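Sn-glycerol-3-phosphate ABC transporter substrate-binding protein UspB (Mycobacterium tuberculosis, PDB 4MFI) probably captures glycerophosphocholine outside the membrane and delivers it to its ABC transporter as the substrate-binding subunit. Local coordinates at residues F106-A109 / L110-V113; Q381-A384 / R385-P389. All coordinates share one frame; numbering follows the deposited sequence.

In the fold
Two short helices that meet through a pair of phenylalanine rings show how separate parts of a chain can be tied together. Interaction 1 (106-113) covers the C-terminal end of helix 104-110, which follows strand 97-101, and the turn after it; interaction 2 (381-389) is built round the single helical turn 383-386. Their centres lie about 14 Å apart, on the same side of the chain's centre. They touch directly, Phe106 CB reaching Phe387 CD1 at 3.4 Å, and the two rings stack. Asp102, just before helix 104-110, also binds Gln381 and Arg385, which gives the two regions a polar link beside the aromatic one.

Interaction 1: residues F106-A109 / L110-V113; sequences FHFA and LSGV
Leu110 CB lies over one face of the Phe106 ring, 4.1 Å above the plane and displaced toward the rim, while Leu110 CD2 comes within 3.9 Å of Phe106 CE2. With CG anti to the backbone N (chi1 -179°), the Phe106 ring lies on the carbonyl side of its residue, where the next helical turn brings Leu110 alongside. Phe141 meets this ring edge to face. The Phe108 ring carries His107 CD2 over its centre on one face, and Phe108 CE1 lies at the edge of the His107 ring, in its plane; Val113 CG2 meets the Phe108 side chain obliquely, 3.7 Å from Phe108 CB. Here helix 104-110 ends in a Schellman motif: Gly112 takes a positive phi of 87° and two bonds run back into the last turn. Gly112 N donates to Ala109 O at 3.0 Å, from well above the carbonyl plane, and Val113 N makes a weak bond to Phe108 O. That same oxygen takes a shorter bond of 2.7 Å from Ser111 OG, whose chi1 of 71° sets it between its own backbone N and carbonyl carbon, facing Phe108 O. Leu110 N binds Phe106 O at 2.8 Å.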
ATOM      1  N   PHE A 106      -4.133 -10.594  -7.229  1.00  6.00           N
ATOM      2  CA  PHE A 106      -3.416 -11.746  -7.779  1.00  5.42           C
ATOM      3  C   PHE A 106      -4.204 -13.028  -7.555  1.00  6.21           C
ATOM      4  O   PHE A 106      -4.209 -13.911  -8.412  1.00  7.21           O
ATOM      5  CB  PHE A 106      -2.008 -11.882  -7.197  1.00  7.42           C
ATOM      6  CG  PHE A 106      -1.233 -13.049  -7.759  1.00  7.62           C
ATOM      7  CD1 PHE A 106      -0.580 -12.941  -8.977  1.00  9.73           C
ATOM      8  CD2 PHE A 106      -1.160 -14.253  -7.068  1.00  8.85           C
ATOM      9  CE1 PHE A 106       0.135 -14.013  -9.501  1.00  9.67           C
ATOM     10  CE2 PHE A 106      -0.452 -15.327  -7.589  1.00 10.53           C
ATOM     11  CZ  PHE A 106       0.196 -15.208  -8.806  1.00 10.58           C
ATOM     12  N   HIS A 107      -4.857 -13.139  -6.400  1.00  6.47           N
ATOM     13  CA  HIS A 107      -5.719 -14.284  -6.141  1.00  6.30           C
ATOM     14  C   HIS A 107      -6.709 -14.489  -7.285  1.00  7.56           C
ATOM     15  O   HIS A 107      -6.879 -15.601  -7.801  1.00  8.54           O
ATOM     16  CB  HIS A 107      -6.474 -14.101  -4.833  1.00  7.28           C
ATOM     17  CG  HIS A 107      -7.554 -15.105  -4.635  1.00  7.41           C
ATOM     18  ND1 HIS A 107      -7.310 -16.381  -4.171  1.00  9.66           N
ATOM     19  CD2 HIS A 107      -8.887 -15.037  -4.873  1.00  8.21           C
ATOM     20  CE1 HIS A 107      -8.448 -17.047  -4.114  1.00 10.18           C
ATOM     21  NE2 HIS A 107      -9.419 -16.257  -4.541  1.00 10.39           N
ATOM     22  N   PHE A 108      -7.354 -13.408  -7.704  1.00  7.60           N
ATOM     23  CA  PHE A 108      -8.305 -13.504  -8.803  1.00  7.39           C
ATOM     24  C   PHE A 108      -7.645 -13.638 -10.178  1.00  7.29           C
ATOM     25  O   PHE A 108      -8.133 -14.390 -11.022  1.00  9.01           O
ATOM     26  CB  PHE A 108      -9.284 -12.330  -8.757  1.00  6.94           C
ATOM     27  CG  PHE A 108     -10.222 -12.391  -7.589  1.00  6.78           C
ATOM     28  CD1 PHE A 108     -11.163 -13.409  -7.496  1.00  8.34           C
ATOM     29  CD2 PHE A 108     -10.156 -11.450  -6.570  1.00  7.81           C
ATOM     30  CE1 PHE A 108     -12.035 -13.477  -6.419  1.00  8.84           C
ATOM     31  CE2 PHE A 108     -11.024 -11.513  -5.483  1.00  8.45           C
ATOM     32  CZ  PHE A 108     -11.964 -12.531  -5.408  1.00  7.66           C
ATOM     33  N   ALA A 109      -6.545 -12.922 -10.408  1.00  7.15           N
ATOM     34  CA  ALA A 109      -5.837 -13.029 -11.683  1.00  8.10           C
ATOM     35  C   ALA A 109      -5.365 -14.460 -11.930  1.00  8.78           C
ATOM     36  O   ALA A 109      -5.528 -14.997 -13.030  1.00  9.97           O
ATOM     37  CB  ALA A 109      -4.658 -12.073 -11.730  1.00  8.14           C
ATOM     38  N   LEU A 110      -4.790 -15.079 -10.901  1.00  8.26           N
ATOM     39  CA  LEU A 110      -4.296 -16.449 -11.021  1.00  9.12           C
ATOM     40  C   LEU A 110      -5.422 -17.428 -11.338  1.00 11.05           C
ATOM     41  O   LEU A 110      -5.219 -18.416 -12.055  1.00 13.51           O
ATOM     42  CB  LEU A 110      -3.588 -16.872  -9.731  1.00 10.22           C
ATOM     43  CG  LEU A 110      -2.984 -18.277  -9.726  1.00 10.64           C
ATOM     44  CD1 LEU A 110      -1.880 -18.370 -10.753  1.00 14.16           C
ATOM     45  CD2 LEU A 110      -2.460 -18.627  -8.350  1.00 12.85           C
ATOM     46  N   SER A 111      -6.614 -17.146 -10.818  1.00 11.97           N
ATOM     47  CA  SER A 111      -7.766 -18.018 -11.044  1.00 13.42           C
ATOM     48  C   SER A 111      -8.378 -17.858 -12.439  1.00 14.42           C
ATOM     49  O   SER A 111      -9.274 -18.614 -12.817  1.00 16.98           O
ATOM     50  CB  SER A 111      -8.835 -17.807  -9.963  1.00 16.18           C
ATOM     51  OG  SER A 111      -9.494 -16.566 -10.107  1.00 19.80           O
ATOM     52  N   GLY A 112      -7.893 -16.876 -13.195  1.00 12.66           N
ATOM     53  CA  GLY A 112      -8.316 -16.687 -14.572  1.00 13.70           C
ATOM     54  C   GLY A 112      -9.559 -15.836 -14.743  1.00 12.93           C
ATOM     55  O   GLY A 112     -10.134 -15.788 -15.834  1.00 15.39           O
ATOM     56  N   VAL A 113      -9.974 -15.145 -13.682  1.00  9.99           N
ATOM     57  CA  VAL A 113     -11.221 -14.378 -13.732  1.00 10.07           C
ATOM     58  C   VAL A 113     -11.056 -12.874 -13.978  1.00  9.87           C
ATOM     59  O   VAL A 113     -12.043 -12.139 -13.963  1.00 10.77           O
ATOM     60  CB  VAL A 113     -12.101 -14.606 -12.475  1.00 10.33           C
ATOM     61  CG1 VAL A 113     -12.363 -16.092 -12.270  1.00 11.22           C
ATOM     62  CG2 VAL A 113     -11.449 -13.984 -11.235  1.00 10.83           C
TER

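Interaction 2: residues Q381-A384 / R385-P389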
ATOM      1  N   GLN A 381       6.012  -4.985  -3.937  1.00  5.55           N
ATOM      2  CA  GLN A 381       6.084  -5.803  -2.735  1.00  4.24           C
ATOM      3  C   GLN A 381       6.577  -7.227  -2.973  1.00  5.30           C
ATOM      4  O   GLN A 381       6.469  -7.764  -4.074  1.00  6.38           O
ATOM      5  CB  GLN A 381       4.722  -5.852  -2.056  1.00  4.69           C
ATOM      6  CG  GLN A 381       4.229  -4.507  -1.565  1.00  4.63           C
ATOM      7  CD  GLN A 381       3.015  -4.655  -0.688  1.00  4.66           C
ATOM      8  OE1 GLN A 381       3.105  -5.210   0.415  1.00  6.34           O
ATOM      9  NE2 GLN A 381       1.859  -4.197  -1.177  1.00  6.32           N
ATOM     10  N   ASP A 382       7.111  -7.836  -1.920  1.00  4.15           N
ATOM     11  CA  ASP A 382       7.565  -9.225  -2.002  1.00  4.11           C
ATOM     12  C   ASP A 382       6.393 -10.163  -2.283  1.00  3.42           C
ATOM     13  O   ASP A 382       5.307 -10.006  -1.719  1.00  4.71           O
ATOM     14  CB  ASP A 382       8.253  -9.641  -0.704  1.00  5.80           C
ATOM     15  CG  ASP A 382       9.562  -8.923  -0.463  1.00  6.37           C
ATOM     16  OD1 ASP A 382      10.167  -8.361  -1.410  1.00  7.82           O
ATOM     17  OD2 ASP A 382       9.999  -8.948   0.705  1.00  8.60           O
ATOM     18  N   TYR A 383       6.618 -11.142  -3.158  1.00  4.62           N
ATOM     19  CA  TYR A 383       5.557 -12.092  -3.522  1.00  4.11           C
ATOM     20  C   TYR A 383       5.019 -12.804  -2.281  1.00  3.52           C
ATOM     21  O   TYR A 383       3.824 -13.110  -2.199  1.00  4.71           O
ATOM     22  CB  TYR A 383       6.056 -13.152  -4.511  1.00  4.78           C
ATOM     23  CG  TYR A 383       6.349 -12.708  -5.930  1.00  4.89           C
ATOM     24  CD1 TYR A 383       6.529 -11.364  -6.275  1.00  6.74           C
ATOM     25  CD2 TYR A 383       6.488 -13.656  -6.934  1.00  5.91           C
ATOM     26  CE1 TYR A 383       6.816 -10.993  -7.590  1.00  7.42           C
ATOM     27  CE2 TYR A 383       6.775 -13.302  -8.232  1.00  7.24           C
ATOM     28  CZ  TYR A 383       6.942 -11.975  -8.568  1.00  9.00           C
ATOM     29  OH  TYR A 383       7.229 -11.649  -9.881  1.00 13.30           O
ATOM     30  N   ALA A 384       5.888 -13.063  -1.302  1.00  4.05           N
ATOM     31  CA  ALA A 384       5.450 -13.777  -0.103  1.00  4.36           C
ATOM     32  C   ALA A 384       4.382 -13.013   0.688  1.00  4.08           C
ATOM     33  O   ALA A 384       3.589 -13.629   1.408  1.00  6.20           O
ATOM     34  CB  ALA A 384       6.636 -14.124   0.793  1.00  5.25           C
ATOM     35  N   ARG A 385       4.356 -11.688   0.556  1.00  4.39           N
ATOM     36  CA  ARG A 385       3.315 -10.894   1.209  1.00  3.95           C
ATOM     37  C   ARG A 385       2.041 -10.781   0.371  1.00  4.62           C
ATOM     38  O   ARG A 385       0.932 -10.935   0.893  1.00  6.99           O
ATOM     39  CB  ARG A 385       3.815  -9.492   1.612  1.00  4.92           C
ATOM     40  CG  ARG A 385       2.756  -8.741   2.415  1.00  5.71           C
ATOM     41  CD  ARG A 385       3.168  -7.334   2.903  1.00  5.62           C
ATOM     42  NE  ARG A 385       2.037  -6.844   3.690  1.00  5.95           N
ATOM     43  CZ  ARG A 385       0.946  -6.302   3.158  1.00  6.40           C
ATOM     44  NH1 ARG A 385       0.881  -6.079   1.851  1.00  7.27           N
ATOM     45  NH2 ARG A 385      -0.078  -5.968   3.928  1.00  8.04           N
ATOM     46  N   VAL A 386       2.187 -10.517  -0.922  1.00  4.27           N
ATOM     47  CA  VAL A 386       1.019 -10.166  -1.742  1.00  5.04           C
ATOM     48  C   VAL A 386       0.439 -11.244  -2.653  1.00  4.65           C
ATOM     49  O   VAL A 386      -0.721 -11.136  -3.052  1.00  6.19           O
ATOM     50  CB  VAL A 386       1.266  -8.886  -2.590  1.00  5.28           C
ATOM     51  CG1 VAL A 386       1.347  -7.648  -1.686  1.00  7.44           C
ATOM     52  CG2 VAL A 386       2.512  -9.038  -3.485  1.00  5.85           C
ATOM     53  N   PHE A 387       1.230 -12.262  -2.994  1.00  4.04           N
ATOM     54  CA  PHE A 387       0.769 -13.320  -3.911  1.00  4.56           C
ATOM     55  C   PHE A 387       0.550 -14.659  -3.218  1.00  4.87           C
ATOM     56  O   PHE A 387      -0.095 -15.549  -3.767  1.00  6.86           O
ATOM     57  CB  PHE A 387       1.779 -13.548  -5.041  1.00  4.73           C
ATOM     58  CG  PHE A 387       1.931 -12.391  -6.004  1.00  6.62           C
ATOM     59  CD1 PHE A 387       1.077 -11.289  -5.974  1.00  6.55           C
ATOM     60  CD2 PHE A 387       2.932 -12.426  -6.964  1.00  7.50           C
ATOM     61  CE1 PHE A 387       1.230 -10.239  -6.879  1.00  6.81           C
ATOM     62  CE2 PHE A 387       3.080 -11.389  -7.875  1.00  9.58           C
ATOM     63  CZ  PHE A 387       2.229 -10.290  -7.828  1.00  9.61           C
ATOM     64  N   LEU A 388       1.114 -14.811  -2.030  1.00  5.03           N
ATOM     65  CA  LEU A 388       1.065 -16.071  -1.300  1.00  5.05           C
ATOM     66  C   LEU A 388      -0.078 -15.950  -0.300  1.00  5.43           C
ATOM     67  O   LEU A 388      -0.080 -15.037   0.526  1.00  6.60           O
ATOM     68  CB  LEU A 388       2.405 -16.276  -0.589  1.00  6.09           C
ATOM     69  CG  LEU A 388       2.757 -17.639   0.015  1.00  4.93           C
ATOM     70  CD1 LEU A 388       4.253 -17.703   0.284  1.00  5.91           C
ATOM     71  CD2 LEU A 388       1.959 -17.928   1.291  1.00  6.43           C
ATOM     72  N   PRO A 389      -1.062 -16.862  -0.371  1.00  5.21           N
ATOM     73  CA  PRO A 389      -2.269 -16.752   0.457  1.00  6.32           C
ATOM     74  C   PRO A 389      -1.966 -16.602   1.938  1.00  6.57           C
ATOM     75  O   PRO A 389      -1.251 -17.430   2.508  1.00  7.32           O
ATOM     76  CB  PRO A 389      -2.992 -18.081   0.199  1.00  6.87           C
ATOM     77  CG  PRO A 389      -2.576 -18.459  -1.177  1.00  7.13           C
ATOM     78  CD  PRO A 389      -1.128 -18.011  -1.291  1.00  6.30           C
TER
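Gln381 and Arg385 supply the polar side-chain contact: Arg385 NH1 donates to Gln381 OE1 over 2.8 Å, in the amide carbonyl plane and on a lone pair, although the oxygen sits 32° out of the guanidinium plane. An arginine chain extended from CG to NE carries the charged group back past the start of the helix to this amide. Asp102 pairs with the same NH1 in a salt bridge and accepts from Gln381 NE2, while Gln211 gives a second bond to OE1; both ends of the amide are thus fixed, and its rotation with them. Asp382 stands at the N-cap position but its side chain makes no capping bond; its oxygens accept from Tyr221 N and Trp215 NE1. Among backbone bonds, Asp382 O receives two donors, Val386 N in the carbonyl plane and Arg385 N from above it at 3.0 Å. Phe387 N binds Tyr383 O at 2.8 Å. Ala384 O, by contrast, is buried without a polar partner.

Apolar contacts flank this turn. Phe387 CD2 lies 3.6 Å above one face of the Tyr383 ring, toward its rim, the two planes inclined at 46°. Val386 CG1 packs at 3.6 Å against Gln381 CD, its side chain crossing the glutamine at about a right angle. Ala384 CB and Leu388 CD1 approach to 4.3 Å. The whole is a single turn of helix, 383-386, with an i to i+4 aromatic pair on its flank, largely buried within the solute-binding protein fold.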